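Local coordinates for protein transcriptional regulator, LYSR family (Neisseria meningitidis, PDB 4AB5) that probably regulates transcription of methionine-biosynthesis genes as a MetR-like LysR-family factor, this chain being its regulatory domain without the DNA-binding part, at residues Glu101-Glu106 with Lys123-Lys128. Numbering follows the deposited sequence.
Sequences EDFIGE and KILIPK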
loop_
_atom_site.group_PDB
_atom_site.type_symbol
_atom_site.label_atom_id
_atom_site.label_comp_id
_atom_site.label_asym_id
_atom_site.label_seq_id
_atom_site.Cartn_x
_atom_site.Cartn_y
_atom_site.Cartn_z
ATOM N N GLU B 101 -8.031 -22.191 18.009
ATOM C CA GLU B 101 -7.168 -23.376 17.903
ATOM C C GLU B 101 -6.796 -23.758 16.456
ATOM O O GLU B 101 -5.772 -24.410 16.254
ATOM C CB GLU B 101 -7.817 -24.575 18.619
ATOM C CG GLU B 101 -7.809 -24.493 20.145
ATOM C CD GLU B 101 -8.799 -23.564 20.830
ATOM O OE1 GLU B 101 -9.727 -23.057 20.154
ATOM O OE2 GLU B 101 -8.644 -23.344 22.054
ATOM N N ASP B 102 -7.614 -23.353 15.454
ATOM C CA ASP B 102 -7.360 -23.632 14.029
ATOM C C ASP B 102 -6.177 -22.830 13.462
ATOM O O ASP B 102 -5.644 -23.184 12.409
ATOM C CB ASP B 102 -8.628 -23.437 13.176
ATOM C CG ASP B 102 -9.747 -24.427 13.451
ATOM O OD1 ASP B 102 -9.448 -25.621 13.677
ATOM O OD2 ASP B 102 -10.923 -24.021 13.395
ATOM N N PHE B 103 -5.764 -21.772 14.181
ATOM C CA PHE B 103 -4.651 -20.890 13.851
ATOM C C PHE B 103 -3.301 -21.430 14.364
ATOM O O PHE B 103 -2.267 -20.994 13.864
ATOM C CB PHE B 103 -4.905 -19.485 14.431
ATOM C CG PHE B 103 -6.091 -18.750 13.847
ATOM C CD1 PHE B 103 -7.367 -18.924 14.373
ATOM C CD2 PHE B 103 -5.930 -17.873 12.774
ATOM C CE1 PHE B 103 -8.462 -18.251 13.827
ATOM C CE2 PHE B 103 -7.026 -17.203 12.227
ATOM C CZ PHE B 103 -8.282 -17.393 12.758
ATOM N N ILE B 104 -3.310 -22.372 15.344
ATOM C CA ILE B 104 -2.120 -22.962 15.980
ATOM C C ILE B 104 -0.951 -23.348 15.043
ATOM O O ILE B 104 0.162 -22.854 15.222
ATOM C CB ILE B 104 -2.457 -24.032 17.071
ATOM C CG1 ILE B 104 -3.089 -23.368 18.311
ATOM C CG2 ILE B 104 -1.212 -24.864 17.478
ATOM C CD1 ILE B 104 -3.767 -24.298 19.297
ATOM N N GLY B 105 -1.205 -24.198 14.067
ATOM C CA GLY B 105 -0.156 -24.634 13.149
ATOM C C GLY B 105 0.235 -23.674 12.038
ATOM O O GLY B 105 1.411 -23.574 11.687
ATOM N N GLU B 106 -0.769 -22.975 11.483
ATOM C CA GLU B 106 -0.731 -22.069 10.342
ATOM C C GLU B 106 0.131 -20.820 10.510
ATOM O O GLU B 106 0.191 -20.257 11.600
ATOM C CB GLU B 106 -2.171 -21.655 9.980
ATOM C CG GLU B 106 -2.903 -22.556 8.985
ATOM C CD GLU B 106 -3.253 -23.974 9.374
ATOM O OE1 GLU B 106 -4.178 -24.148 10.200
ATOM O OE2 GLU B 106 -2.703 -24.912 8.751
ATOM N N LYS B 123 -7.993 -9.786 20.305
ATOM C CA LYS B 123 -9.306 -10.238 20.771
ATOM C C LYS B 123 -9.509 -11.746 20.839
ATOM O O LYS B 123 -10.483 -12.181 21.454
ATOM C CB LYS B 123 -10.420 -9.632 19.891
ATOM C CG LYS B 123 -10.557 -8.115 19.973
ATOM C CD LYS B 123 -11.316 -7.575 18.778
ATOM C CE LYS B 123 -12.141 -6.369 19.148
ATOM N NZ LYS B 123 -12.665 -5.669 17.949
ATOM N N ILE B 124 -8.662 -12.543 20.163
ATOM C CA ILE B 124 -8.879 -13.991 20.057
ATOM C C ILE B 124 -7.688 -14.882 20.441
ATOM O O ILE B 124 -7.849 -15.805 21.239
ATOM C CB ILE B 124 -9.434 -14.327 18.623
ATOM C CG1 ILE B 124 -10.603 -13.366 18.193
ATOM C CG2 ILE B 124 -9.745 -15.828 18.418
ATOM C CD1 ILE B 124 -11.948 -13.962 17.677
ATOM N N LEU B 125 -6.528 -14.636 19.829
ATOM C CA LEU B 125 -5.302 -15.426 19.949
ATOM C C LEU B 125 -4.553 -15.206 21.270
ATOM O O LEU B 125 -4.397 -16.166 22.028
ATOM C CB LEU B 125 -4.394 -15.135 18.730
ATOM C CG LEU B 125 -4.565 -15.936 17.418
ATOM C CD1 LEU B 125 -6.008 -16.315 17.119
ATOM C CD2 LEU B 125 -3.989 -15.181 16.259
ATOM N N ILE B 126 -4.085 -13.958 21.541
ATOM C CA ILE B 126 -3.353 -13.586 22.764
ATOM C C ILE B 126 -4.090 -14.085 24.029
ATOM O O ILE B 126 -3.443 -14.806 24.798
ATOM C CB ILE B 126 -2.961 -12.075 22.828
ATOM C CG1 ILE B 126 -2.005 -11.667 21.684
ATOM C CG2 ILE B 126 -2.417 -11.656 24.214
ATOM C CD1 ILE B 126 -2.072 -10.262 21.426
ATOM N N PRO B 127 -5.425 -13.832 24.226
ATOM C CA PRO B 127 -6.098 -14.342 25.437
ATOM C C PRO B 127 -6.139 -15.855 25.582
ATOM O O PRO B 127 -6.281 -16.345 26.702
ATOM C CB PRO B 127 -7.510 -13.748 25.353
ATOM C CG PRO B 127 -7.699 -13.351 23.967
ATOM C CD PRO B 127 -6.354 -12.993 23.432
ATOM N N LYS B 128 -6.014 -16.594 24.468
ATOM C CA LYS B 128 -6.014 -18.050 24.500
ATOM C C LYS B 128 -4.587 -18.595 24.533
ATOM O O LYS B 128 -4.402 -19.811 24.618
ATOM C CB LYS B 128 -6.815 -18.624 23.321
ATOM C CG LYS B 128 -8.314 -18.619 23.555
ATOM C CD LYS B 128 -8.969 -19.845 22.968
ATOM C CE LYS B 128 -10.361 -20.028 23.510
ATOM N NZ LYS B 128 -10.937 -21.336 23.108
HETATM O O HOH W 1 -12.108 -22.562 21.001
#
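Leu125 lays its CD1 methyl over one face of the Phe103 ring, above the CG–CD1 bond, with Leu125 CD1 4.0 Å from Phe103 CD1; the two side chains meet at about a right angle. Beside this buried apolar pair, an exposed salt bridge joins Lys128 to Glu101. Lys128 NZ donates at 3.2 Å to the syn lone pair of Glu101 OE2. A water closes the bridge from the other oxygen, donating to Glu101 OE1 at 2.6 Å and accepting from Lys128 NZ at 2.7 Å, so one oxygen meets the ammonium group directly, the other through the water. Glu101 reaches it through a bend at chi2 (76°) that turns its carboxylate to the lysine. Within the type 2 periplasmic-binding-protein fold of LysR regulatory domains, the contact joins the loop between strands 97-98 and 108-110 to helix 119-125 and the residues that follow it. Leu120, from the same helix, touches both Phe103 and Leu125, while Ile153 also packs against the phenyl ring. The Lys128 backbone N bonds to Leu125 O at 3.0 Å, linking the residues that carry the polar and apolar contacts. On the other segment, Asp102 pairs with Lys95 and accepts from the Thr99 amide, tying 101-106 to the chain just before it.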